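Local coordinates for GTPase activator-like protein (Chaetomium thermophilum, PDB 5HIU), which probably takes part in GTPase activation as the fungal TSC2 protein, of which this chain is the helical N-terminal part, at residues Ser21-Asn33 and Ala42-Asn56. Numbering follows the deposited sequence.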
loop_
_atom_site.group_PDB
_atom_site.type_symbol
_atom_site.label_atom_id
_atom_site.label_comp_id
_atom_site.label_asym_id
_atom_site.label_seq_id
_atom_site.Cartn_x
_atom_site.Cartn_y
_atom_site.Cartn_z
ATOM N N SER A 21 -10.977 13.574 -44.798
ATOM C CA SER A 21 -11.962 14.642 -45.174
ATOM C C SER A 21 -11.266 15.847 -45.809
ATOM O O SER A 21 -10.157 16.197 -45.414
ATOM C CB SER A 21 -12.753 15.117 -43.948
ATOM O OG SER A 21 -13.356 14.036 -43.256
ATOM N N PRO A 22 -11.921 16.495 -46.789
ATOM C CA PRO A 22 -11.357 17.705 -47.398
ATOM C C PRO A 22 -11.352 18.904 -46.432
ATOM O O PRO A 22 -10.515 19.802 -46.563
ATOM C CB PRO A 22 -12.278 17.956 -48.597
ATOM C CG PRO A 22 -13.580 17.342 -48.210
ATOM C CD PRO A 22 -13.246 16.161 -47.349
ATOM N N GLU A 23 -12.282 18.907 -45.473
ATOM C CA GLU A 23 -12.303 19.904 -44.405
ATOM C C GLU A 23 -11.127 19.665 -43.480
ATOM O O GLU A 23 -10.340 20.570 -43.217
ATOM C CB GLU A 23 -13.609 19.829 -43.613
ATOM C CG GLU A 23 -14.829 20.264 -44.415
ATOM C CD GLU A 23 -16.126 20.179 -43.628
ATOM O OE1 GLU A 23 -16.092 19.767 -42.446
ATOM O OE2 GLU A 23 -17.182 20.530 -44.196
ATOM N N GLN A 24 -11.010 18.429 -43.001
ATOM C CA GLN A 24 -9.860 18.005 -42.200
ATOM C C GLN A 24 -8.532 18.268 -42.934
ATOM O O GLN A 24 -7.526 18.603 -42.318
ATOM C CB GLN A 24 -9.984 16.519 -41.824
ATOM C CG GLN A 24 -11.128 16.186 -40.861
ATOM C CD GLN A 24 -11.335 14.685 -40.668
ATOM O OE1 GLN A 24 -11.211 13.902 -41.607
ATOM N NE2 GLN A 24 -11.658 14.280 -39.443
ATOM N N ALA A 25 -8.534 18.118 -44.255
ATOM C CA ALA A 25 -7.346 18.413 -45.056
ATOM C C ALA A 25 -6.918 19.862 -44.835
ATOM O O ALA A 25 -5.760 20.126 -44.486
ATOM C CB ALA A 25 -7.608 18.136 -46.533
ATOM N N ASP A 26 -7.870 20.782 -45.015
ATOM C CA ASP A 26 -7.672 22.202 -44.703
ATOM C C ASP A 26 -7.104 22.416 -43.306
ATOM O O ASP A 26 -6.007 22.957 -43.143
ATOM C CB ASP A 26 -8.994 22.965 -44.794
ATOM C CG ASP A 26 -9.401 23.266 -46.208
ATOM O OD1 ASP A 26 -8.632 22.956 -47.148
ATOM O OD2 ASP A 26 -10.502 23.829 -46.377
ATOM N N LEU A 27 -7.851 21.977 -42.299
ATOM C CA LEU A 27 -7.481 22.225 -40.904
ATOM C C LEU A 27 -6.039 21.835 -40.626
ATOM O O LEU A 27 -5.302 22.586 -39.987
ATOM C CB LEU A 27 -8.433 21.501 -39.956
ATOM C CG LEU A 27 -9.907 21.913 -40.090
ATOM C CD1 LEU A 27 -10.763 21.159 -39.079
ATOM C CD2 LEU A 27 -10.069 23.418 -39.915
ATOM N N VAL A 28 -5.632 20.685 -41.152
ATOM C CA VAL A 28 -4.273 20.183 -40.942
ATOM C C VAL A 28 -3.261 21.092 -41.618
ATOM O O VAL A 28 -2.183 21.334 -41.079
ATOM C CB VAL A 28 -4.086 18.736 -41.449
ATOM C CG1 VAL A 28 -2.631 18.317 -41.327
ATOM C CG2 VAL A 28 -4.948 17.779 -40.655
ATOM N N ALA A 29 -3.597 21.585 -42.803
ATOM C CA ALA A 29 -2.740 22.563 -43.469
ATOM C C ALA A 29 -2.528 23.783 -42.560
ATOM O O ALA A 29 -1.391 24.202 -42.313
ATOM C CB ALA A 29 -3.333 22.971 -44.808
ATOM N N LYS A 30 -3.624 24.317 -42.031
ATOM C CA LYS A 30 -3.549 25.454 -41.120
ATOM C C LYS A 30 -2.828 25.077 -39.833
ATOM O O LYS A 30 -2.053 25.868 -39.296
ATOM C CB LYS A 30 -4.948 25.970 -40.795
ATOM C CG LYS A 30 -5.672 26.538 -42.002
ATOM C CD LYS A 30 -7.080 26.974 -41.653
ATOM C CE LYS A 30 -7.697 27.818 -42.760
ATOM N NZ LYS A 30 -9.113 28.152 -42.442
ATOM N N LEU A 31 -3.079 23.864 -39.349
ATOM C CA LEU A 31 -2.416 23.371 -38.143
ATOM C C LEU A 31 -0.903 23.303 -38.320
ATOM O O LEU A 31 -0.151 23.594 -37.390
ATOM C CB LEU A 31 -2.970 22.004 -37.747
ATOM C CG LEU A 31 -2.397 21.388 -36.468
ATOM C CD1 LEU A 31 -2.705 22.237 -35.241
ATOM C CD2 LEU A 31 -2.944 19.982 -36.285
ATOM N N LYS A 32 -0.462 22.920 -39.513
ATOM C CA LYS A 32 0.960 22.849 -39.810
ATOM C C LYS A 32 1.512 24.234 -40.112
ATOM O O LYS A 32 2.557 24.602 -39.582
ATOM C CB LYS A 32 1.227 21.889 -40.980
ATOM C CG LYS A 32 0.986 20.439 -40.610
ATOM C CD LYS A 32 1.387 19.420 -41.672
ATOM C CE LYS A 32 1.247 18.013 -41.082
ATOM N NZ LYS A 32 1.623 16.888 -41.976
ATOM N N ASN A 33 0.799 25.000 -40.937
ATOM C CA ASN A 33 1.356 26.215 -41.544
ATOM C C ASN A 33 0.820 27.548 -41.042
ATOM O O ASN A 33 1.392 28.583 -41.357
ATOM C CB ASN A 33 1.131 26.196 -43.056
ATOM C CG ASN A 33 1.669 24.949 -43.715
ATOM O OD1 ASN A 33 2.032 23.977 -43.052
ATOM N ND2 ASN A 33 1.722 24.969 -45.036
ATOM N N ALA A 42 -7.183 25.800 -35.354
ATOM C CA ALA A 42 -7.210 24.575 -36.151
ATOM C C ALA A 42 -7.208 23.366 -35.228
ATOM O O ALA A 42 -8.020 22.436 -35.376
ATOM C CB ALA A 42 -6.005 24.530 -37.073
ATOM N N ALA A 43 -6.293 23.410 -34.267
ATOM C CA ALA A 43 -6.211 22.412 -33.238
ATOM C C ALA A 43 -7.582 22.156 -32.639
ATOM O O ALA A 43 -7.985 21.002 -32.460
ATOM C CB ALA A 43 -5.233 22.853 -32.160
ATOM N N ASN A 44 -8.293 23.227 -32.316
ATOM C CA ASN A 44 -9.578 23.092 -31.647
ATOM C C ASN A 44 -10.625 22.474 -32.570
ATOM O O ASN A 44 -11.456 21.684 -32.135
ATOM C CB ASN A 44 -10.080 24.452 -31.130
ATOM C CG ASN A 44 -9.550 24.792 -29.755
ATOM O OD1 ASN A 44 -10.148 24.436 -28.744
ATOM N ND2 ASN A 44 -8.442 25.499 -29.706
ATOM N N LYS A 45 -10.592 22.853 -33.844
ATOM C CA LYS A 45 -11.552 22.339 -34.813
ATOM C C LYS A 45 -11.288 20.876 -35.133
ATOM O O LYS A 45 -12.190 20.048 -35.058
ATOM C CB LYS A 45 -11.496 23.152 -36.088
ATOM C CG LYS A 45 -12.102 24.528 -35.918
ATOM C CD LYS A 45 -11.808 25.402 -37.105
ATOM C CE LYS A 45 -12.555 26.716 -37.028
ATOM N NZ LYS A 45 -12.137 27.528 -38.203
ATOM N N LEU A 46 -10.047 20.564 -35.491
ATOM C CA LEU A 46 -9.616 19.174 -35.621
ATOM C C LEU A 46 -9.988 18.338 -34.412
ATOM O O LEU A 46 -10.435 17.209 -34.546
ATOM C CB LEU A 46 -8.109 19.101 -35.799
ATOM C CG LEU A 46 -7.706 19.339 -37.229
ATOM C CD1 LEU A 46 -6.228 19.690 -37.309
ATOM C CD2 LEU A 46 -8.043 18.107 -38.045
ATOM N N ARG A 47 -9.810 18.870 -33.221
ATOM C CA ARG A 47 -10.172 18.077 -32.071
ATOM C C ARG A 47 -11.622 17.668 -32.190
ATOM O O ARG A 47 -11.988 16.581 -31.771
ATOM C CB ARG A 47 -9.929 18.812 -30.771
ATOM C CG ARG A 47 -10.096 17.917 -29.579
ATOM C CD ARG A 47 -9.860 18.665 -28.290
ATOM N NE ARG A 47 -11.015 19.454 -27.862
ATOM C CZ ARG A 47 -11.184 20.757 -28.092
ATOM N NH1 ARG A 47 -10.276 21.456 -28.759
ATOM N NH2 ARG A 47 -12.269 21.371 -27.638
ATOM N N PHE A 48 -12.440 18.539 -32.765
ATOM C CA PHE A 48 -13.839 18.220 -33.054
ATOM C C PHE A 48 -13.956 17.225 -34.211
ATOM O O PHE A 48 -14.718 16.265 -34.131
ATOM C CB PHE A 48 -14.641 19.507 -33.345
ATOM C CG PHE A 48 -15.284 20.089 -32.127
ATOM C CD1 PHE A 48 -14.507 20.533 -31.069
ATOM C CD2 PHE A 48 -16.662 20.162 -32.018
ATOM C CE1 PHE A 48 -15.087 21.046 -29.923
ATOM C CE2 PHE A 48 -17.249 20.671 -30.876
ATOM C CZ PHE A 48 -16.461 21.108 -29.824
ATOM N N ALA A 49 -13.193 17.464 -35.275
ATOM C CA ALA A 49 -13.179 16.610 -36.468
ATOM C C ALA A 49 -12.793 15.174 -36.161
ATOM O O ALA A 49 -13.477 14.229 -36.560
ATOM C CB ALA A 49 -12.210 17.175 -37.489
ATOM N N VAL A 50 -11.681 15.026 -35.455
ATOM C CA VAL A 50 -11.200 13.724 -35.026
ATOM C C VAL A 50 -12.303 13.028 -34.241
ATOM O O VAL A 50 -12.605 11.870 -34.516
ATOM C CB VAL A 50 -9.895 13.852 -34.205
ATOM C CG1 VAL A 50 -9.559 12.563 -33.475
ATOM C CG2 VAL A 50 -8.743 14.277 -35.112
ATOM N N VAL A 51 -12.931 13.737 -33.304
ATOM C CA VAL A 51 -14.037 13.166 -32.524
ATOM C C VAL A 51 -15.112 12.589 -33.466
ATOM O O VAL A 51 -15.706 11.538 -33.187
ATOM C CB VAL A 51 -14.654 14.207 -31.539
ATOM C CG1 VAL A 51 -16.014 13.761 -31.010
ATOM C CG2 VAL A 51 -13.720 14.470 -30.371
ATOM N N ASP A 52 -15.342 13.268 -34.587
ATOM C CA ASP A 52 -16.386 12.873 -35.533
ATOM C C ASP A 52 -15.921 11.881 -36.611
ATOM O O ASP A 52 -16.724 11.414 -37.427
ATOM C CB ASP A 52 -16.989 14.128 -36.174
ATOM C CG ASP A 52 -17.764 14.966 -35.178
ATOM O OD1 ASP A 52 -17.444 14.928 -33.967
ATOM O OD2 ASP A 52 -18.706 15.657 -35.597
ATOM N N PHE A 53 -14.628 11.570 -36.612
ATOM C CA PHE A 53 -14.053 10.599 -37.531
ATOM C C PHE A 53 -12.922 9.877 -36.813
ATOM O O PHE A 53 -11.753 10.077 -37.118
ATOM C CB PHE A 53 -13.525 11.300 -38.782
ATOM C CG PHE A 53 -14.597 11.899 -39.653
ATOM C CD1 PHE A 53 -15.229 11.135 -40.631
ATOM C CD2 PHE A 53 -14.960 13.236 -39.515
ATOM C CE1 PHE A 53 -16.205 11.690 -41.444
ATOM C CE2 PHE A 53 -15.938 13.797 -40.325
ATOM C CZ PHE A 53 -16.560 13.021 -41.289
ATOM N N PRO A 54 -13.266 9.057 -35.820
ATOM C CA PRO A 54 -12.243 8.299 -35.097
ATOM C C PRO A 54 -11.490 7.308 -35.977
ATOM O O PRO A 54 -10.279 7.189 -35.857
ATOM C CB PRO A 54 -13.041 7.559 -34.031
ATOM C CG PRO A 54 -14.297 8.345 -33.872
ATOM C CD PRO A 54 -14.602 8.884 -35.229
ATOM N N LEU A 55 -12.203 6.624 -36.868
ATOM C CA LEU A 55 -11.583 5.688 -37.822
ATOM C C LEU A 55 -10.549 6.354 -38.730
ATOM O O LEU A 55 -9.744 5.665 -39.361
ATOM C CB LEU A 55 -12.636 5.034 -38.725
ATOM C CG LEU A 55 -13.830 4.295 -38.116
ATOM C CD1 LEU A 55 -14.669 3.712 -39.251
ATOM C CD2 LEU A 55 -13.404 3.223 -37.112
ATOM N N ASN A 56 -10.583 7.680 -38.822
ATOM C CA ASN A 56 -9.651 8.396 -39.681
ATOM C C ASN A 56 -8.251 8.551 -39.068
ATOM O O ASN A 56 -8.102 8.584 -37.833
ATOM C CB ASN A 56 -10.257 9.734 -40.097
ATOM C CG ASN A 56 -11.429 9.549 -41.043
ATOM O OD1 ASN A 56 -12.222 8.611 -40.887
ATOM N ND2 ASN A 56 -11.539 10.424 -42.038
#
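Q24 reaches from helix 22-33 across to the C-terminal end of helix 36-52, where it lies against A49 and F53. CB sets out along the flank of its helix; CG, anti to the carbonyl carbon (chi1 -67°), comes over A49, 3.7 Å from that residue's CB. The chain then stays extended, so CD carries the amide in beside F53. NE2 ends 3.4 Å from A49 O. It also comes within 3.5 Å of F53 CD2, approaching the ring obliquely. Amide and ring planes are 60° apart. OE1 turns back to its own helix start, where S21 N and S21 OG both donate to it. The backbone N lies in the carbonyl plane, whereas the hydroxyl, at 2.7 Å from S21 OG to Q24 OE1, sits well above it. Together these two bonds probably hold the amide in this rotation. The same S21 OG stands over the centre of one face of F53, in the turn that follows helix 36-52.

Deeper in, the packing is aliphatic. L46 is a knob in the hole formed by Q24, L27, V28 and L31: its CG meets L27 CB at 3.6 Å, its CD1 faces L31 CD2 at 3.5 Å, and its CD2 passes V28 CG2. L27 CD1 lies across K45 CB. Close to the connection between the helices, the small A42 puts its CB 3.6 Å from L27 O, letting the backbones come near.

The two helices form an antiparallel hairpin at the N-terminal end of an elongated, all-helical chain, their segment axes 9.0 Å apart at 147°. R39 NE hydrogen-bonds to L31 O near the connection; helix 59-65 packs on V28 and L31, and helix 75-89 meets L46 through L84.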